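Local coordinates for protein alpha-L-arabinofuranosidase B (Aspergillus kawachii, PDB 6SXT) that releases terminal non-reducing alpha-L-arabinofuranose residues by hydrolysis from arabinoxylan, L-arabinan and related plant polysaccharides, with a catalytic domain joined to an arabinose-binding domain, at residues D6-G11 against N306-N311; P111-G116 against K316-S321; G197-V202 against D220-Y225; A244-G249 against E310-A315. All coordinates share one frame; numbering follows the deposited sequence. Where two conformers were deposited one is given.

Contact 1: D6-G11 against N306-N311; sequences DIYEAG and NSVQEN
I7, V308 and Y8 carry this buried meeting of two helices, which run nearly antiparallel (165° between their short segments) with axes 9.6 Å apart at closest approach. No hydrogen bond joins them, and the interface is mainly hydrocarbon. The CB of I7 points toward helix 302-315. Its chi1 of -63° sets CG1 beside the backbone N; the other branch, CG2, is anti to that N and touches two successive residues: S307 CB lies 3.5 Å from I7 CG2, and V308 CG2 3.8 Å from it. The longer branch of I7 goes further along the partner helix, where CD1 meets S307 O at 3.7 Å and N311 CB at 4.0 Å. A branched aliphatic residue suits the place because its two arms cover different parts of one helical surface. V308 answers with a single methyl, CG2, which serves both partners. It also rests over a face of the Y8 ring, 4.0 Å from the centroid and 24° off the ring normal, a CH-pi contact displaced toward CE2. The small S307 lets I7 come close to the helix backbone, while the amide oxygen of N311 bonds outside the pair, to R23. Helices 4-10 and 302-315 thus pack beside the large antiparallel sheet: Y8 and V308 both reach Y148 of strand 145-152, and Y8 also touches V294 and T296 of strand 288-296.

Contact 2: P111-G116 against K316-S321; sequences PVTLNG and KYVVGS
The Y317 ring receives L114 over one face: CD1 lies 4.0 Å from the centroid, 26° off the ring normal, shifted toward the rim so that CE2 is its nearest ring atom at 3.6 Å. V112 CG2 approaches the same ring obliquely and at longer range. The phenol hydroxyl bonds to E292 and T22, and the rings of F227 and Y291 meet that of Y317. L114 and Y317 form a non-hydrogen-bonded antiparallel pair, side chains alongside, and the branched end of leucine supplies the methyl for the ring. The next pair, T113 with V318, is hydrogen-bonded in both directions: T113 N to V318 O is 2.8 Å and V318 N to T113 O is 2.9 Å. T113 OG1, between its backbone N and carbonyl carbon (chi1 57°), lies near V318 CB; a hydroxyl suits the place because it bonds two waters, one reaching V319 O, the other G116 N and K316 O. Further bonds flank the pair, G320 N to P111 O and N115 N to K316 O, each 3.0 Å, both donors well above the carbonyl plane. G320, without a side chain, allows close backbone approach to V112. The extended K316 runs beside N115, its CD 3.4 Å from N115 OD1. Strand 317-319, entered straight after helix 302-315, thus pairs with strand 111-114, whose V112 bonds to A119 in strand 117-124 within the large antiparallel sheet.

Contact 3: G197-V202 against D220-Y225; sequences GPWIMV and DPSISY
G197 and S222 bring the two backbones closest, their CA atoms 4.4 Å apart, where the approach to strand 199-203 meets an irregular loop running across it. One backbone bond fastens them: I223 N donates to P198 O at 2.8 Å, nearly along the C=O axis. S222 OG adds a second, accepting from G197 N at 2.8 Å; it also bonds to A194 O. The peptide before P198 is cis, and G197 has a positive phi (85°) that suits glycine; its CA lies over the centre of the W199 ring. That indole carries P221 O at its edge, near CD1, while its NE1 bonds to A194 O. I223 packs on P198 and extends CD1 to within 4.0 Å of I200 CD1, an aliphatic patch continued by V228. D220 has CG anti to its backbone N (chi1 -161°), on the side of the strand; OD2 stands 2.6 Å from I200 O, so close that the acid group probably holds a proton. One water donates to D220 OD1 and P221 O and accepts from I200 N. Strand 199-203, which ends at substrate-binding D203, lies in a four-stranded antiparallel sheet of the catalytic domain, crossed here by the loop leading to strand 227-235.

Contact 4: A244-G249 against E310-A315; sequences ANAASG and ENIVAA
V313 lays its two methyls against the carbonyl oxygens of the turn N245 to S248 and of G249 just after it. With chi1 at 169°, CG1 stands anti to the backbone N and meets A247 O at 3.8 Å, while CG2 falls beside that N and reaches A246 O at 3.6 Å and G249 O at 3.7 Å. A beta-branched residue fits well, its two branches sharing out three carbonyl oxygens. One helix position earlier, I312 uses CG2, which lies anti to its own backbone N. That methyl touches A246 CB at 3.8 Å and A246 O at 3.5 Å, and I312 also touches V150 and Y148 of strand 145-152. A246 is small enough to lie against the helix and also to touch F227 and T229. Its carbonyl oxygen is heavily used: besides these methyls it receives a CA-H...O contact from V313 CA and accepts from a water that also donates to I312 O. A second water joins A247 O to V313 O, so the two backbones are bridged by water, without a direct hydrogen bond. The turn itself is stiffened by N245, whose CG lies anti to the backbone N (chi1 -174°). Its OD1 accepts from A247 N at 2.9 Å, with the donor well above the amide plane, and S248 N bonds back to N245 O. This is a type I beta turn with an Asx turn inside it, joining strand 238-245 to strand 250-257 of the catalytic domain, with the chain turning a corner at G249, where the positive phi suits glycine.

Overall arrangement
From the N terminus, helix 4-10 is met only 295 residues later by helix 302-315, in contact 1. Strand 111-114 opens the second long loop, which contact 2 closes with strand 317-319, directly after that helix; contacts 1 and 2 therefore cross. Within both spans, contact 3 closes a short loop. Contact 4 begins later, at the 244-249 turn, and ends on helix 302-315, shared with contact 1, wholly within the span of contact 2. Contacts 1 and 4 set the helices and the 244-249 turn beside the large sheet, contact 2 adds strand 317-319 to it, and contact 3 holds the sheet containing strand 199-203 against the loop before strand 227-235.

Contact 1: D6-G11 against N306-N311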
loop_
_atom_site.group_PDB
_atom_site.type_symbol
_atom_site.label_atom_id
_atom_site.label_comp_id
_atom_site.label_asym_id
_atom_site.label_seq_id
_atom_site.Cartn_x
_atom_site.Cartn_y
_atom_site.Cartn_z
ATOM N N ASP A 6 -22.165 10.717 -6.131
ATOM C CA ASP A 6 -23.448 11.209 -6.679
ATOM C C ASP A 6 -24.494 10.099 -6.570
ATOM O O ASP A 6 -25.649 10.425 -6.295
ATOM C CB ASP A 6 -23.255 11.644 -8.124
ATOM C CG ASP A 6 -22.216 12.747 -8.279
ATOM O OD1 ASP A 6 -22.363 13.799 -7.608
ATOM O OD2 ASP A 6 -21.293 12.505 -9.057
ATOM N N ILE A 7 -24.068 8.860 -6.819
ATOM C CA ILE A 7 -24.952 7.669 -6.738
ATOM C C ILE A 7 -25.409 7.494 -5.303
ATOM O O ILE A 7 -26.621 7.323 -5.048
ATOM C CB ILE A 7 -24.250 6.448 -7.306
ATOM C CG1 ILE A 7 -23.958 6.660 -8.787
ATOM C CG2 ILE A 7 -25.033 5.166 -7.070
ATOM C CD1 ILE A 7 -22.966 5.758 -9.388
ATOM N N TYR A 8 -24.498 7.558 -4.326
ATOM C CA TYR A 8 -24.871 7.417 -2.917
ATOM C C TYR A 8 -25.834 8.542 -2.522
ATOM O O TYR A 8 -26.830 8.277 -1.814
ATOM C CB TYR A 8 -23.655 7.416 -1.990
ATOM C CG TYR A 8 -22.953 6.094 -1.892
ATOM C CD1 TYR A 8 -23.558 5.009 -1.293
ATOM C CD2 TYR A 8 -21.648 5.909 -2.343
ATOM C CE1 TYR A 8 -22.893 3.796 -1.137
ATOM C CE2 TYR A 8 -20.969 4.692 -2.195
ATOM C CZ TYR A 8 -21.595 3.631 -1.592
ATOM O OH TYR A 8 -20.892 2.471 -1.408
ATOM N N GLU A 9 -25.601 9.764 -2.999
ATOM C CA GLU A 9 -26.484 10.900 -2.663
ATOM C C GLU A 9 -27.879 10.619 -3.237
ATOM O O GLU A 9 -28.882 10.895 -2.507
ATOM C CB GLU A 9 -25.902 12.170 -3.253
ATOM C CG GLU A 9 -26.880 13.334 -3.278
ATOM C CD GLU A 9 -27.338 13.808 -1.935
ATOM O OE1 GLU A 9 -26.472 13.913 -1.029
ATOM O OE2 GLU A 9 -28.536 14.229 -1.854
ATOM N N ALA A 10 -27.969 10.109 -4.449
ATOM C CA ALA A 10 -29.268 9.839 -5.123
ATOM C C ALA A 10 -30.022 8.753 -4.349
ATOM O O ALA A 10 -31.253 8.717 -4.417
ATOM C CB ALA A 10 -29.066 9.423 -6.542
ATOM N N GLY A 11 -29.328 7.875 -3.631
ATOM C CA GLY A 11 -29.951 6.828 -2.807
ATOM C C GLY A 11 -30.293 7.307 -1.426
ATOM O O GLY A 11 -30.690 6.459 -0.596
ATOM N N ASN A 306 -24.852 -1.443 -6.176
ATOM C CA ASN A 306 -24.693 -2.044 -7.507
ATOM C C ASN A 306 -24.361 -0.942 -8.529
ATOM O O ASN A 306 -23.551 -1.200 -9.404
ATOM C CB ASN A 306 -25.966 -2.778 -7.909
ATOM C CG ASN A 306 -26.251 -4.017 -7.068
ATOM O OD1 ASN A 306 -25.358 -4.576 -6.417
ATOM N ND2 ASN A 306 -27.526 -4.478 -7.128
ATOM N N SER A 307 -24.983 0.205 -8.407
ATOM C CA SER A 307 -24.742 1.343 -9.335
ATOM C C SER A 307 -23.301 1.822 -9.132
ATOM O O SER A 307 -22.630 2.171 -10.106
ATOM C CB SER A 307 -25.736 2.454 -9.168
ATOM O OG SER A 307 -27.010 2.003 -9.669
ATOM N N VAL A 308 -22.872 1.936 -7.878
ATOM C CA VAL A 308 -21.455 2.301 -7.569
ATOM C C VAL A 308 -20.499 1.304 -8.220
ATOM O O VAL A 308 -19.502 1.690 -8.851
ATOM C CB VAL A 308 -21.240 2.392 -6.053
ATOM C CG1 VAL A 308 -19.758 2.541 -5.727
ATOM C CG2 VAL A 308 -22.040 3.548 -5.486
ATOM N N GLN A 309 -20.761 -0.009 -8.105
ATOM C CA GLN A 309 -19.898 -1.051 -8.685
ATOM C C GLN A 309 -19.865 -0.922 -10.219
ATOM O O GLN A 309 -18.799 -1.039 -10.781
ATOM C CB GLN A 309 -20.329 -2.443 -8.221
ATOM C CG GLN A 309 -19.744 -3.560 -9.033
ATOM C CD GLN A 309 -18.256 -3.760 -8.970
ATOM O OE1 GLN A 309 -17.687 -4.573 -9.738
ATOM N NE2 GLN A 309 -17.633 -3.118 -8.033
ATOM N N GLU A 310 -21.008 -0.591 -10.835
ATOM C CA GLU A 310 -21.048 -0.376 -12.306
ATOM C C GLU A 310 -20.140 0.809 -12.672
ATOM O O GLU A 310 -19.392 0.706 -13.651
ATOM C CB GLU A 310 -22.494 -0.126 -12.720
ATOM C CG GLU A 310 -22.656 0.003 -14.207
ATOM C CD GLU A 310 -24.120 0.077 -14.666
ATOM O OE1 GLU A 310 -25.012 0.261 -13.797
ATOM O OE2 GLU A 310 -24.340 -0.029 -15.878
ATOM N N ASN A 311 -20.130 1.840 -11.853
ATOM C CA ASN A 311 -19.281 3.030 -12.046
ATOM C C ASN A 311 -17.811 2.615 -11.930
ATOM O O ASN A 311 -16.990 3.044 -12.757
ATOM C CB ASN A 311 -19.716 4.112 -11.099
ATOM C CG ASN A 311 -18.850 5.335 -11.217
ATOM O OD1 ASN A 311 -17.716 5.342 -10.712
ATOM N ND2 ASN A 311 -19.337 6.330 -11.944
#

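Contact 2: P111-G116 against K316-S321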
loop_
_atom_site.group_PDB
_atom_site.type_symbol
_atom_site.label_atom_id
_atom_site.label_comp_id
_atom_site.label_asym_id
_atom_site.label_seq_id
_atom_site.Cartn_x
_atom_site.Cartn_y
_atom_site.Cartn_z
ATOM N N PRO A 111 1.101 2.016 -9.115
ATOM C CA PRO A 111 0.708 2.568 -10.406
ATOM C C PRO A 111 -0.422 1.732 -11.003
ATOM O O PRO A 111 -0.408 0.491 -10.953
ATOM C CB PRO A 111 1.953 2.464 -11.286
ATOM C CG PRO A 111 2.697 1.251 -10.685
ATOM C CD PRO A 111 2.437 1.356 -9.191
ATOM N N VAL A 112 -1.360 2.407 -11.627
ATOM C CA VAL A 112 -2.496 1.821 -12.357
ATOM C C VAL A 112 -2.733 2.659 -13.611
ATOM O O VAL A 112 -2.176 3.768 -13.712
ATOM C CB VAL A 112 -3.770 1.749 -11.506
ATOM C CG1 VAL A 112 -3.585 0.759 -10.365
ATOM C CG2 VAL A 112 -4.173 3.144 -11.044
ATOM N N THR A 113 -3.620 2.177 -14.463
ATOM C CA THR A 113 -4.301 3.044 -15.412
ATOM C C THR A 113 -5.781 2.960 -15.129
ATOM O O THR A 113 -6.284 1.880 -14.728
ATOM C CB THR A 113 -3.979 2.782 -16.888
ATOM O OG1 THR A 113 -4.279 1.410 -17.191
ATOM C CG2 THR A 113 -2.543 3.114 -17.226
ATOM N N LEU A 114 -6.468 4.070 -15.326
ATOM C CA LEU A 114 -7.952 4.143 -15.314
ATOM C C LEU A 114 -8.373 4.506 -16.735
ATOM O O LEU A 114 -7.983 5.617 -17.200
ATOM C CB LEU A 114 -8.441 5.177 -14.297
ATOM C CG LEU A 114 -8.624 4.680 -12.867
ATOM C CD1 LEU A 114 -7.290 4.315 -12.236
ATOM C CD2 LEU A 114 -9.286 5.771 -12.038
ATOM N N ASN A 115 -8.982 3.555 -17.418
ATOM C CA ASN A 115 -9.337 3.683 -18.867
ATOM C C ASN A 115 -8.141 4.227 -19.667
ATOM O O ASN A 115 -8.322 5.157 -20.519
ATOM C CB ASN A 115 -10.522 4.590 -19.029
ATOM C CG ASN A 115 -11.286 4.370 -20.344
ATOM O OD1 ASN A 115 -11.019 3.441 -21.114
ATOM N ND2 ASN A 115 -12.204 5.277 -20.579
ATOM N N GLY A 116 -6.973 3.695 -19.402
ATOM C CA GLY A 116 -5.726 3.976 -20.127
ATOM C C GLY A 116 -4.917 5.161 -19.649
ATOM O O GLY A 116 -3.813 5.351 -20.211
ATOM N N LYS A 316 -12.412 1.374 -15.303
ATOM C CA LYS A 316 -11.446 0.503 -16.007
ATOM C C LYS A 316 -10.050 0.544 -15.376
ATOM O O LYS A 316 -9.049 0.918 -16.004
ATOM C CB LYS A 316 -11.385 0.815 -17.505
ATOM C CG LYS A 316 -12.675 0.418 -18.206
ATOM C CD LYS A 316 -12.737 0.867 -19.657
ATOM C CE LYS A 316 -13.988 0.305 -20.316
ATOM N NZ LYS A 316 -14.106 0.790 -21.713
ATOM N N TYR A 317 -9.978 0.059 -14.146
ATOM C CA TYR A 317 -8.698 -0.171 -13.449
ATOM C C TYR A 317 -7.925 -1.297 -14.128
ATOM O O TYR A 317 -8.474 -2.399 -14.345
ATOM C CB TYR A 317 -8.933 -0.575 -11.991
ATOM C CG TYR A 317 -9.134 0.547 -11.000
ATOM C CD1 TYR A 317 -10.368 1.058 -10.730
ATOM C CD2 TYR A 317 -8.050 1.106 -10.348
ATOM C CE1 TYR A 317 -10.553 2.113 -9.838
ATOM C CE2 TYR A 317 -8.213 2.171 -9.482
ATOM C CZ TYR A 317 -9.472 2.657 -9.184
ATOM O OH TYR A 317 -9.598 3.702 -8.306
ATOM N N VAL A 318 -6.684 -1.022 -14.417
ATOM C CA VAL A 318 -5.695 -1.970 -14.960
ATOM C C VAL A 318 -4.376 -1.726 -14.244
ATOM O O VAL A 318 -4.019 -0.582 -13.940
ATOM C CB VAL A 318 -5.557 -1.839 -16.486
ATOM C CG1 VAL A 318 -4.489 -2.797 -17.022
ATOM C CG2 VAL A 318 -6.904 -2.031 -17.162
ATOM N N VAL A 319 -3.621 -2.796 -14.014
ATOM C CA VAL A 319 -2.267 -2.694 -13.432
ATOM C C VAL A 319 -1.414 -1.762 -14.294
ATOM O O VAL A 319 -1.466 -1.863 -15.530
ATOM C CB VAL A 319 -1.672 -4.101 -13.278
ATOM C CG1 VAL A 319 -0.192 -4.057 -13.067
ATOM C CG2 VAL A 319 -2.356 -4.828 -12.130
ATOM N N GLY A 320 -0.682 -0.863 -13.650
ATOM C CA GLY A 320 0.236 0.056 -14.296
ATOM C C GLY A 320 1.674 -0.460 -14.278
ATOM O O GLY A 320 1.957 -1.472 -13.623
ATOM N N SER A 321 2.563 0.207 -14.984
ATOM C CA SER A 321 3.995 -0.203 -14.986
ATOM C C SER A 321 4.667 0.214 -13.680
ATOM O O SER A 321 4.647 1.399 -13.310
ATOM C CB SER A 321 4.700 0.397 -16.166
ATOM O OG SER A 321 6.084 0.057 -16.090
HETATM O O HOH W 1 -6.909 1.278 -17.776
HETATM O O HOH W 2 -2.108 -0.183 -17.617
#

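Contact 3: G197-V202 against D220-Y225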
loop_
_atom_site.group_PDB
_atom_site.type_symbol
_atom_site.label_atom_id
_atom_site.label_comp_id
_atom_site.label_asym_id
_atom_site.label_seq_id
_atom_site.Cartn_x
_atom_site.Cartn_y
_atom_site.Cartn_z
ATOM N N GLY A 197 -7.557 -17.576 1.786
ATOM C CA GLY A 197 -7.548 -16.112 1.933
ATOM C C GLY A 197 -6.924 -15.448 0.715
ATOM O O GLY A 197 -6.605 -16.070 -0.296
ATOM N N PRO A 198 -6.851 -14.109 0.688
ATOM C CA PRO A 198 -7.358 -13.271 1.783
ATOM C C PRO A 198 -8.868 -13.172 1.777
ATOM O O PRO A 198 -9.514 -13.629 0.844
ATOM C CB PRO A 198 -6.723 -11.926 1.449
ATOM C CG PRO A 198 -6.752 -11.902 -0.085
ATOM C CD PRO A 198 -6.457 -13.330 -0.483
ATOM N N TRP A 199 -9.445 -12.558 2.811
ATOM C CA TRP A 199 -10.889 -12.404 2.995
ATOM C C TRP A 199 -11.179 -10.932 3.245
ATOM O O TRP A 199 -10.403 -10.271 3.957
ATOM C CB TRP A 199 -11.436 -13.217 4.169
ATOM C CG TRP A 199 -11.069 -14.675 4.038
ATOM C CD1 TRP A 199 -11.689 -15.582 3.253
ATOM C CD2 TRP A 199 -10.004 -15.352 4.720
ATOM N NE1 TRP A 199 -11.038 -16.794 3.362
ATOM C CE2 TRP A 199 -10.028 -16.691 4.273
ATOM C CE3 TRP A 199 -9.025 -14.979 5.639
ATOM C CZ2 TRP A 199 -9.085 -17.618 4.723
ATOM C CZ3 TRP A 199 -8.106 -15.895 6.097
ATOM C CH2 TRP A 199 -8.130 -17.204 5.605
ATOM N N ILE A 200 -12.327 -10.494 2.770
ATOM C CA ILE A 200 -12.939 -9.236 3.252
ATOM C C ILE A 200 -13.668 -9.586 4.523
ATOM O O ILE A 200 -14.522 -10.479 4.514
ATOM C CB ILE A 200 -13.932 -8.630 2.254
ATOM C CG1 ILE A 200 -13.240 -8.330 0.918
ATOM C CG2 ILE A 200 -14.572 -7.424 2.881
ATOM C CD1 ILE A 200 -14.217 -8.096 -0.196
ATOM N N MET A 201 -13.327 -8.889 5.595
ATOM C CA MET A 201 -14.060 -9.078 6.863
ATOM C C MET A 201 -14.413 -7.699 7.409
ATOM O O MET A 201 -14.024 -6.674 6.813
ATOM C CB MET A 201 -13.210 -9.861 7.854
ATOM C CG MET A 201 -12.895 -11.225 7.311
ATOM S SD MET A 201 -12.157 -12.381 8.542
ATOM C CE MET A 201 -10.455 -11.964 8.334
ATOM N N VAL A 202 -15.112 -7.678 8.520
ATOM C CA VAL A 202 -15.473 -6.398 9.167
ATOM C C VAL A 202 -14.825 -6.387 10.541
ATOM O O VAL A 202 -15.094 -7.285 11.346
ATOM C CB VAL A 202 -16.972 -6.144 9.239
ATOM C CG1 VAL A 202 -17.303 -4.871 9.979
ATOM C CG2 VAL A 202 -17.548 -6.117 7.823
ATOM N N ASP A 220 -18.023 -16.693 3.253
ATOM C CA ASP A 220 -17.068 -15.587 2.922
ATOM C C ASP A 220 -15.929 -16.185 2.119
ATOM O O ASP A 220 -15.045 -16.828 2.642
ATOM C CB ASP A 220 -16.532 -14.895 4.168
ATOM C CG ASP A 220 -15.943 -13.512 3.902
ATOM O OD1 ASP A 220 -16.202 -12.995 2.827
ATOM O OD2 ASP A 220 -15.284 -12.956 4.833
ATOM N N PRO A 221 -15.877 -15.945 0.802
ATOM C CA PRO A 221 -14.861 -16.606 -0.012
ATOM C C PRO A 221 -13.489 -15.956 0.023
ATOM O O PRO A 221 -13.359 -14.760 0.348
ATOM C CB PRO A 221 -15.447 -16.455 -1.428
ATOM C CG PRO A 221 -16.137 -15.111 -1.353
ATOM C CD PRO A 221 -16.764 -15.069 0.026
ATOM N N SER A 222 -12.454 -16.708 -0.341
ATOM C CA SER A 222 -11.119 -16.156 -0.658
ATOM C C SER A 222 -11.255 -15.198 -1.839
ATOM O O SER A 222 -11.950 -15.541 -2.812
ATOM C CB SER A 222 -10.109 -17.214 -0.993
ATOM O OG SER A 222 -9.779 -17.989 0.156
ATOM N N ILE A 223 -10.563 -14.069 -1.763
ATOM C CA ILE A 223 -10.539 -13.067 -2.866
ATOM C C ILE A 223 -9.454 -13.452 -3.874
ATOM O O ILE A 223 -8.322 -13.601 -3.487
ATOM C CB ILE A 223 -10.234 -11.690 -2.262
ATOM C CG1 ILE A 223 -11.377 -11.281 -1.307
ATOM C CG2 ILE A 223 -9.977 -10.645 -3.364
ATOM C CD1 ILE A 223 -12.760 -11.462 -1.845
ATOM N N SER A 224 -9.817 -13.618 -5.127
ATOM C CA SER A 224 -8.829 -13.846 -6.204
ATOM C C SER A 224 -9.084 -12.809 -7.292
ATOM O O SER A 224 -9.123 -13.239 -8.480
ATOM C CB SER A 224 -8.879 -15.250 -6.749
ATOM O OG SER A 224 -10.228 -15.648 -6.926
ATOM N N TYR A 225 -9.273 -11.540 -6.878
ATOM C CA TYR A 225 -9.215 -10.426 -7.845
ATOM C C TYR A 225 -8.057 -9.507 -7.569
ATOM O O TYR A 225 -7.764 -9.069 -6.457
ATOM C CB TYR A 225 -10.506 -9.641 -7.829
ATOM C CG TYR A 225 -11.767 -10.460 -7.861
ATOM C CD1 TYR A 225 -12.034 -11.395 -8.830
ATOM C CD2 TYR A 225 -12.671 -10.234 -6.853
ATOM C CE1 TYR A 225 -13.237 -12.109 -8.784
ATOM C CE2 TYR A 225 -13.875 -10.901 -6.814
ATOM C CZ TYR A 225 -14.152 -11.827 -7.790
ATOM O OH TYR A 225 -15.380 -12.429 -7.605
HETATM O O HOH W 3 -14.063 -12.267 1.251
#

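Contact 4: A244-G249 against E310-A315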
loop_
_atom_site.group_PDB
_atom_site.type_symbol
_atom_site.label_atom_id
_atom_site.label_comp_id
_atom_site.label_asym_id
_atom_site.label_seq_id
_atom_site.Cartn_x
_atom_site.Cartn_y
_atom_site.Cartn_z
ATOM N N ALA A 244 -16.769 -7.697 -5.033
ATOM C CA ALA A 244 -16.770 -7.782 -6.516
ATOM C C ALA A 244 -15.351 -7.710 -7.017
ATOM O O ALA A 244 -14.459 -7.188 -6.327
ATOM C CB ALA A 244 -17.541 -6.663 -7.149
ATOM N N ASN A 245 -15.163 -8.199 -8.260
ATOM C CA ASN A 245 -14.013 -7.808 -9.098
ATOM C C ASN A 245 -14.246 -6.383 -9.542
ATOM O O ASN A 245 -15.209 -6.099 -10.211
ATOM C CB ASN A 245 -13.969 -8.755 -10.303
ATOM C CG ASN A 245 -12.731 -8.524 -11.148
ATOM O OD1 ASN A 245 -12.067 -7.498 -11.014
ATOM N ND2 ASN A 245 -12.496 -9.437 -12.099
ATOM N N ALA A 246 -13.411 -5.438 -9.090
ATOM C CA ALA A 246 -13.586 -4.028 -9.437
ATOM C C ALA A 246 -13.403 -3.813 -10.949
ATOM O O ALA A 246 -13.835 -2.738 -11.442
ATOM C CB ALA A 246 -12.599 -3.194 -8.666
ATOM N N ALA A 247 -12.797 -4.776 -11.654
ATOM C CA ALA A 247 -12.606 -4.670 -13.120
ATOM C C ALA A 247 -13.753 -5.301 -13.896
ATOM O O ALA A 247 -13.855 -5.061 -15.091
ATOM C CB ALA A 247 -11.296 -5.288 -13.489
ATOM N N SER A 248 -14.655 -6.052 -13.282
ATOM C CA SER A 248 -15.663 -6.795 -14.083
ATOM C C SER A 248 -16.846 -7.254 -13.225
ATOM O O SER A 248 -16.564 -7.912 -12.201
ATOM C CB SER A 248 -15.018 -7.984 -14.725
ATOM O OG SER A 248 -15.950 -8.518 -15.674
ATOM N N GLY A 249 -18.072 -7.050 -13.703
ATOM C CA GLY A 249 -19.216 -7.761 -13.114
ATOM C C GLY A 249 -19.740 -7.093 -11.871
ATOM O O GLY A 249 -19.544 -5.874 -11.646
ATOM N N GLU A 310 -21.008 -0.591 -10.835
ATOM C CA GLU A 310 -21.048 -0.376 -12.306
ATOM C C GLU A 310 -20.140 0.809 -12.672
ATOM O O GLU A 310 -19.392 0.706 -13.651
ATOM C CB GLU A 310 -22.494 -0.126 -12.720
ATOM C CG GLU A 310 -22.656 0.003 -14.207
ATOM C CD GLU A 310 -24.120 0.077 -14.666
ATOM O OE1 GLU A 310 -25.012 0.261 -13.797
ATOM O OE2 GLU A 310 -24.340 -0.029 -15.878
ATOM N N ASN A 311 -20.130 1.840 -11.853
ATOM C CA ASN A 311 -19.281 3.030 -12.046
ATOM C C ASN A 311 -17.811 2.615 -11.930
ATOM O O ASN A 311 -16.990 3.044 -12.757
ATOM C CB ASN A 311 -19.716 4.112 -11.099
ATOM C CG ASN A 311 -18.850 5.335 -11.217
ATOM O OD1 ASN A 311 -17.716 5.342 -10.712
ATOM N ND2 ASN A 311 -19.337 6.330 -11.944
ATOM N N ILE A 312 -17.451 1.871 -10.885
ATOM C CA ILE A 312 -16.065 1.386 -10.686
ATOM C C ILE A 312 -15.606 0.601 -11.901
ATOM O O ILE A 312 -14.523 0.846 -12.424
ATOM C CB ILE A 312 -15.980 0.597 -9.373
ATOM C CG1 ILE A 312 -16.219 1.494 -8.178
ATOM C CG2 ILE A 312 -14.620 -0.053 -9.303
ATOM C CD1 ILE A 312 -16.496 0.719 -6.903
ATOM N N VAL A 313 -16.403 -0.337 -12.375
ATOM C CA VAL A 313 -16.061 -1.161 -13.547
ATOM C C VAL A 313 -15.826 -0.209 -14.738
ATOM O O VAL A 313 -14.832 -0.404 -15.482
ATOM C CB VAL A 313 -17.147 -2.206 -13.843
ATOM C CG1 VAL A 313 -16.933 -2.862 -15.195
ATOM C CG2 VAL A 313 -17.156 -3.269 -12.749
ATOM N N ALA A 314 -16.650 0.786 -14.892
ATOM C CA ALA A 314 -16.490 1.711 -16.051
ATOM C C ALA A 314 -15.247 2.576 -15.907
ATOM O O ALA A 314 -14.780 3.120 -16.940
ATOM C CB ALA A 314 -17.726 2.550 -16.227
ATOM N N ALA A 315 -14.714 2.764 -14.716
ATOM C CA ALA A 315 -13.430 3.478 -14.523
ATOM C C ALA A 315 -12.271 2.677 -15.110
ATOM O O ALA A 315 -11.201 3.278 -15.350
ATOM C CB ALA A 315 -13.190 3.815 -13.091
HETATM O O HOH W 4 -12.438 -0.918 -12.964
HETATM O O HOH W 5 -13.159 -2.628 -16.083
#